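Local coordinates for Endonuclease/exonuclease/phosphatase domain-containing protein (Enterococcus faecalis, PDB 3L1W) that is of unknown function but belongs to the endonuclease/exonuclease/phosphatase family and may act as a 3'-5' RNA exonuclease, at residues 82-93 against 109-120. Sequence-based numbering, arbitrary orientation.
Sequences KVQAIDTGYFWL and PRIALWGLFKET. With EDO (1,2-ethanediol), chain K; SO4 (sulfate ion), chain G.
Trp114 lies flat over the backbone of Gly89, whose N sits 3.4 Å above the ring plane near its centre; CG stands between backbone N and carbonyl carbon (chi1 61°), which folds the indole across the neighbouring strand. The ring's edge meets Asp87, with CH2 3.5 Å from OD2 and the carboxylate almost perpendicular, while NE1 donates to an ethanediol, probably from the crystallisation liquor. On the same face of the sheet, Ala112 CB packs over the Phe91 ring. On the other face, Ile111 CG2 lies over the five-membered ring of Trp92, 3.5 Å from its centroid; Trp92 NE1 bonds to Arg65 O. Antiparallel backbone bonds join strands 83-92 and 111-119, the register shifting by one residue at a classic beta bulge where Ile86 and Asp87 both face Leu116: Ile86 N donates to Leu116 O at 2.8 Å, Asp87 N only weakly. Trp114 O accepts from Gly89 N and, in one of two Thr88 conformers, from OG1. Gln84 NE2 reaches Thr120 OG1 (2.9 Å) in its amide plane; they also bond Glu80 O and Gln81 O, respectively. This hairpin edges one sheet of the DNase I-like sandwich: Leu113 and Ile111 pack against the opposing sheet, and the bare glycine backbone lets the indole lie flush against its neighbour.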
loop_
_atom_site.group_PDB
_atom_site.type_symbol
_atom_site.label_atom_id
_atom_site.label_comp_id
_atom_site.label_asym_id
_atom_site.label_seq_id
_atom_site.Cartn_x
_atom_site.Cartn_y
_atom_site.Cartn_z
ATOM N N LYS A 82 16.727 5.611 8.967
ATOM C CA LYS A 82 15.721 5.096 9.896
ATOM C C LYS A 82 16.309 4.104 10.898
ATOM O O LYS A 82 15.946 4.108 12.080
ATOM C CB LYS A 82 14.579 4.431 9.118
ATOM C CG LYS A 82 13.805 5.404 8.224
ATOM C CD LYS A 82 12.670 4.712 7.500
ATOM C CE LYS A 82 11.855 5.703 6.656
ATOM N NZ LYS A 82 10.850 4.995 5.805
ATOM N N VAL A 83 17.194 3.232 10.424
ATOM C CA VAL A 83 17.869 2.286 11.315
ATOM C C VAL A 83 19.316 2.138 10.904
ATOM O O VAL A 83 19.644 2.221 9.724
ATOM C CB VAL A 83 17.225 0.885 11.297
ATOM C CG1 VAL A 83 15.786 0.938 11.821
ATOM C CG2 VAL A 83 17.272 0.285 9.895
ATOM N N GLN A 84 20.185 1.912 11.879
ATOM C CA GLN A 84 21.589 1.704 11.573
ATOM C C GLN A 84 21.995 0.295 11.967
ATOM O O GLN A 84 21.579 -0.204 13.012
ATOM C CB GLN A 84 22.459 2.735 12.298
ATOM C CG GLN A 84 22.207 4.170 11.846
ATOM C CD GLN A 84 20.958 4.778 12.469
ATOM O OE1 GLN A 84 20.761 4.711 13.683
ATOM N NE2 GLN A 84 20.113 5.384 11.638
ATOM N N ALA A 85 22.791 -0.351 11.124
ATOM C CA ALA A 85 23.287 -1.678 11.445
ATOM C C ALA A 85 24.544 -1.525 12.276
ATOM O O ALA A 85 25.495 -0.859 11.852
ATOM C CB ALA A 85 23.584 -2.468 10.186
ATOM N N ILE A 86 24.554 -2.128 13.460
ATOM C CA ILE A 86 25.748 -2.082 14.304
ATOM C C ILE A 86 26.512 -3.401 14.385
ATOM O O ILE A 86 27.653 -3.432 14.850
ATOM C CB ILE A 86 25.447 -1.536 15.716
ATOM C CG1 ILE A 86 24.382 -2.376 16.414
ATOM C CG2 ILE A 86 24.988 -0.083 15.625
ATOM C CD1 ILE A 86 24.176 -1.985 17.875
ATOM N N ASP A 87 25.892 -4.482 13.920
ATOM C CA ASP A 87 26.557 -5.780 13.817
ATOM C C ASP A 87 25.766 -6.633 12.834
ATOM O O ASP A 87 24.556 -6.432 12.664
ATOM C CB ASP A 87 26.601 -6.470 15.184
ATOM C CG ASP A 87 27.634 -7.592 15.255
ATOM O OD1 ASP A 87 28.429 -7.758 14.303
ATOM O OD2 ASP A 87 27.658 -8.299 16.295
ATOM N N THR A 88 26.442 -7.560 12.168
ATOM C CA THR A 88 25.766 -8.481 11.262
ATOM C C THR A 88 26.515 -9.803 11.184
ATOM O O THR A 88 27.708 -9.881 11.499
ATOM C CB THR A 88 25.642 -7.896 9.845
ATOM O OG1 THR A 88 24.852 -8.771 9.030
ATOM C CG2 THR A 88 27.018 -7.728 9.219
ATOM N N GLY A 89 25.818 -10.848 10.757
ATOM C CA GLY A 89 26.463 -12.123 10.564
ATOM C C GLY A 89 25.543 -13.111 9.898
ATOM O O GLY A 89 24.371 -12.817 9.635
ATOM N N TYR A 90 26.088 -14.284 9.608
ATOM C CA TYR A 90 25.289 -15.371 9.077
ATOM C C TYR A 90 25.938 -16.701 9.391
ATOM O O TYR A 90 27.130 -16.773 9.717
ATOM C CB TYR A 90 25.079 -15.215 7.572
ATOM C CG TYR A 90 26.314 -15.389 6.715
ATOM C CD1 TYR A 90 26.505 -16.546 5.971
ATOM C CD2 TYR A 90 27.259 -14.377 6.610
ATOM C CE1 TYR A 90 27.618 -16.705 5.166
ATOM C CE2 TYR A 90 28.381 -14.529 5.810
ATOM C CZ TYR A 90 28.551 -15.695 5.091
ATOM O OH TYR A 90 29.656 -15.854 4.289
ATOM N N PHE A 91 25.140 -17.755 9.314
ATOM C CA PHE A 91 25.629 -19.087 9.630
ATOM C C PHE A 91 24.753 -20.114 8.937
ATOM O O PHE A 91 23.637 -19.805 8.499
ATOM C CB PHE A 91 25.634 -19.321 11.144
ATOM C CG PHE A 91 24.314 -19.044 11.808
ATOM C CD1 PHE A 91 23.375 -20.047 11.958
ATOM C CD2 PHE A 91 24.010 -17.776 12.281
ATOM C CE1 PHE A 91 22.159 -19.792 12.572
ATOM C CE2 PHE A 91 22.802 -17.515 12.898
ATOM C CZ PHE A 91 21.871 -18.523 13.044
ATOM N N TRP A 92 25.273 -21.329 8.839
ATOM C CA TRP A 92 24.562 -22.434 8.220
ATOM C C TRP A 92 23.677 -23.151 9.233
ATOM O O TRP A 92 24.019 -23.271 10.414
ATOM C CB TRP A 92 25.557 -23.392 7.544
ATOM C CG TRP A 92 26.004 -22.822 6.241
ATOM C CD1 TRP A 92 25.461 -23.074 5.015
ATOM C CD2 TRP A 92 27.037 -21.853 6.032
ATOM N NE1 TRP A 92 26.104 -22.333 4.052
ATOM C CE2 TRP A 92 27.075 -21.574 4.650
ATOM C CE3 TRP A 92 27.944 -21.201 6.877
ATOM C CZ2 TRP A 92 27.986 -20.679 4.090
ATOM C CZ3 TRP A 92 28.849 -20.311 6.321
ATOM C CH2 TRP A 92 28.863 -20.058 4.939
ATOM N N LEU A 93 22.520 -23.601 8.767
ATOM C CA LEU A 93 21.570 -24.283 9.626
ATOM C C LEU A 93 21.895 -25.768 9.665
ATOM O O LEU A 93 21.129 -26.606 9.173
ATOM C CB LEU A 93 20.138 -24.034 9.133
ATOM C CG LEU A 93 19.773 -22.567 8.878
ATOM C CD1 LEU A 93 18.271 -22.425 8.616
ATOM C CD2 LEU A 93 20.168 -21.664 10.030
ATOM N N PRO A 109 22.261 -26.757 1.499
ATOM C CA PRO A 109 22.736 -25.787 2.488
ATOM C C PRO A 109 21.684 -24.706 2.680
ATOM O O PRO A 109 21.024 -24.303 1.714
ATOM C CB PRO A 109 23.999 -25.206 1.837
ATOM C CG PRO A 109 24.398 -26.203 0.797
ATOM C CD PRO A 109 23.116 -26.788 0.302
ATOM N N ARG A 110 21.493 -24.284 3.926
ATOM C CA ARG A 110 20.590 -23.190 4.242
ATOM C C ARG A 110 21.326 -22.285 5.198
ATOM O O ARG A 110 22.108 -22.756 6.028
ATOM C CB ARG A 110 19.317 -23.695 4.926
ATOM C CG ARG A 110 18.438 -24.555 4.052
ATOM C CD ARG A 110 17.528 -23.715 3.196
ATOM N NE ARG A 110 16.804 -24.548 2.242
ATOM C CZ ARG A 110 15.956 -24.076 1.340
ATOM N NH1 ARG A 110 15.712 -22.774 1.281
ATOM N NH2 ARG A 110 15.345 -24.906 0.505
ATOM N N ILE A 111 21.088 -20.988 5.084
ATOM C CA ILE A 111 21.706 -20.068 6.018
ATOM C C ILE A 111 20.658 -19.232 6.725
ATOM O O ILE A 111 19.509 -19.131 6.286
ATOM C CB ILE A 111 22.704 -19.120 5.328
ATOM C CG1 ILE A 111 22.002 -18.287 4.255
ATOM C CG2 ILE A 111 23.879 -19.913 4.736
ATOM C CD1 ILE A 111 22.765 -17.019 3.887
ATOM N N ALA A 112 21.061 -18.653 7.844
ATOM C CA ALA A 112 20.320 -17.546 8.421
ATOM C C ALA A 112 21.213 -16.326 8.364
ATOM O O ALA A 112 22.430 -16.414 8.554
ATOM C CB ALA A 112 19.906 -17.844 9.854
ATOM N N LEU A 113 20.592 -15.184 8.096
ATOM C CA LEU A 113 21.292 -13.910 8.025
ATOM C C LEU A 113 20.685 -13.035 9.107
ATOM O O LEU A 113 19.465 -12.899 9.182
ATOM C CB LEU A 113 21.064 -13.269 6.648
ATOM C CG LEU A 113 21.590 -11.843 6.420
ATOM C CD1 LEU A 113 23.107 -11.774 6.603
ATOM C CD2 LEU A 113 21.168 -11.272 5.051
ATOM N N TRP A 114 21.520 -12.438 9.950
ATOM C CA TRP A 114 20.994 -11.590 11.016
ATOM C C TRP A 114 21.700 -10.235 11.066
ATOM O O TRP A 114 22.808 -10.062 10.530
ATOM C CB TRP A 114 21.099 -12.316 12.368
ATOM C CG TRP A 114 22.523 -12.634 12.735
ATOM C CD1 TRP A 114 23.212 -13.778 12.449
ATOM C CD2 TRP A 114 23.436 -11.783 13.442
ATOM N NE1 TRP A 114 24.497 -13.689 12.930
ATOM C CE2 TRP A 114 24.657 -12.476 13.546
ATOM C CE3 TRP A 114 23.337 -10.500 13.989
ATOM C CZ2 TRP A 114 25.773 -11.929 14.183
ATOM C CZ3 TRP A 114 24.440 -9.960 14.619
ATOM C CH2 TRP A 114 25.644 -10.674 14.715
ATOM N N GLY A 115 21.039 -9.275 11.703
ATOM C CA GLY A 115 21.622 -7.966 11.933
ATOM C C GLY A 115 21.176 -7.408 13.266
ATOM O O GLY A 115 20.031 -7.613 13.691
ATOM N N LEU A 116 22.093 -6.724 13.942
ATOM C CA LEU A 116 21.758 -5.970 15.138
ATOM C C LEU A 116 21.643 -4.522 14.697
ATOM O O LEU A 116 22.580 -3.966 14.114
ATOM C CB LEU A 116 22.846 -6.134 16.202
ATOM C CG LEU A 116 22.494 -5.611 17.596
ATOM C CD1 LEU A 116 21.366 -6.443 18.213
ATOM C CD2 LEU A 116 23.726 -5.611 18.496
ATOM N N PHE A 117 20.480 -3.928 14.949
ATOM C CA PHE A 117 20.154 -2.604 14.437
ATOM C C PHE A 117 19.806 -1.658 15.575
ATOM O O PHE A 117 19.506 -2.089 16.691
ATOM C CB PHE A 117 18.955 -2.682 13.483
ATOM C CG PHE A 117 19.261 -3.352 12.167
ATOM C CD1 PHE A 117 19.094 -4.720 12.011
ATOM C CD2 PHE A 117 19.719 -2.606 11.088
ATOM C CE1 PHE A 117 19.379 -5.336 10.799
ATOM C CE2 PHE A 117 20.003 -3.215 9.872
ATOM C CZ PHE A 117 19.829 -4.572 9.725
ATOM N N LYS A 118 19.858 -0.363 15.293
ATOM C CA LYS A 118 19.287 0.619 16.202
ATOM C C LYS A 118 18.462 1.606 15.417
ATOM O O LYS A 118 18.906 2.095 14.380
ATOM C CB LYS A 118 20.380 1.396 16.936
ATOM C CG LYS A 118 21.018 0.672 18.095
ATOM C CD LYS A 118 21.902 1.644 18.858
ATOM C CE LYS A 118 22.795 0.922 19.838
ATOM N NZ LYS A 118 23.801 1.853 20.384
ATOM N N GLU A 119 17.268 1.920 15.912
ATOM C CA GLU A 119 16.486 2.994 15.321
ATOM C C GLU A 119 17.163 4.330 15.584
ATOM O O GLU A 119 17.729 4.543 16.650
ATOM C CB GLU A 119 15.073 3.018 15.905
ATOM C CG GLU A 119 14.221 1.842 15.494
ATOM C CD GLU A 119 12.759 2.046 15.857
ATOM O OE1 GLU A 119 12.083 2.836 15.165
ATOM O OE2 GLU A 119 12.294 1.412 16.827
ATOM N N THR A 120 17.092 5.236 14.614
ATOM C CA THR A 120 17.720 6.546 14.744
ATOM C C THR A 120 17.375 7.242 16.067
ATOM O O THR A 120 18.246 7.814 16.732
ATOM C CB THR A 120 17.326 7.447 13.566
ATOM O OG1 THR A 120 17.714 6.811 12.344
ATOM C CG2 THR A 120 18.018 8.798 13.670
HETATM C C1 EDO K . 27.169 -16.681 14.962
HETATM O O1 EDO K . 26.867 -16.157 16.264
HETATM C C2 EDO K . 26.157 -16.135 13.965
HETATM O O2 EDO K . 26.801 -15.506 12.851
HETATM S S SO4 G . 8.841 3.662 8.806
HETATM O O1 SO4 G . 8.845 3.352 7.375
HETATM O O2 SO4 G . 9.567 4.913 9.001
HETATM O O3 SO4 G . 7.467 3.814 9.271
HETATM O O4 SO4 G . 9.513 2.597 9.549
#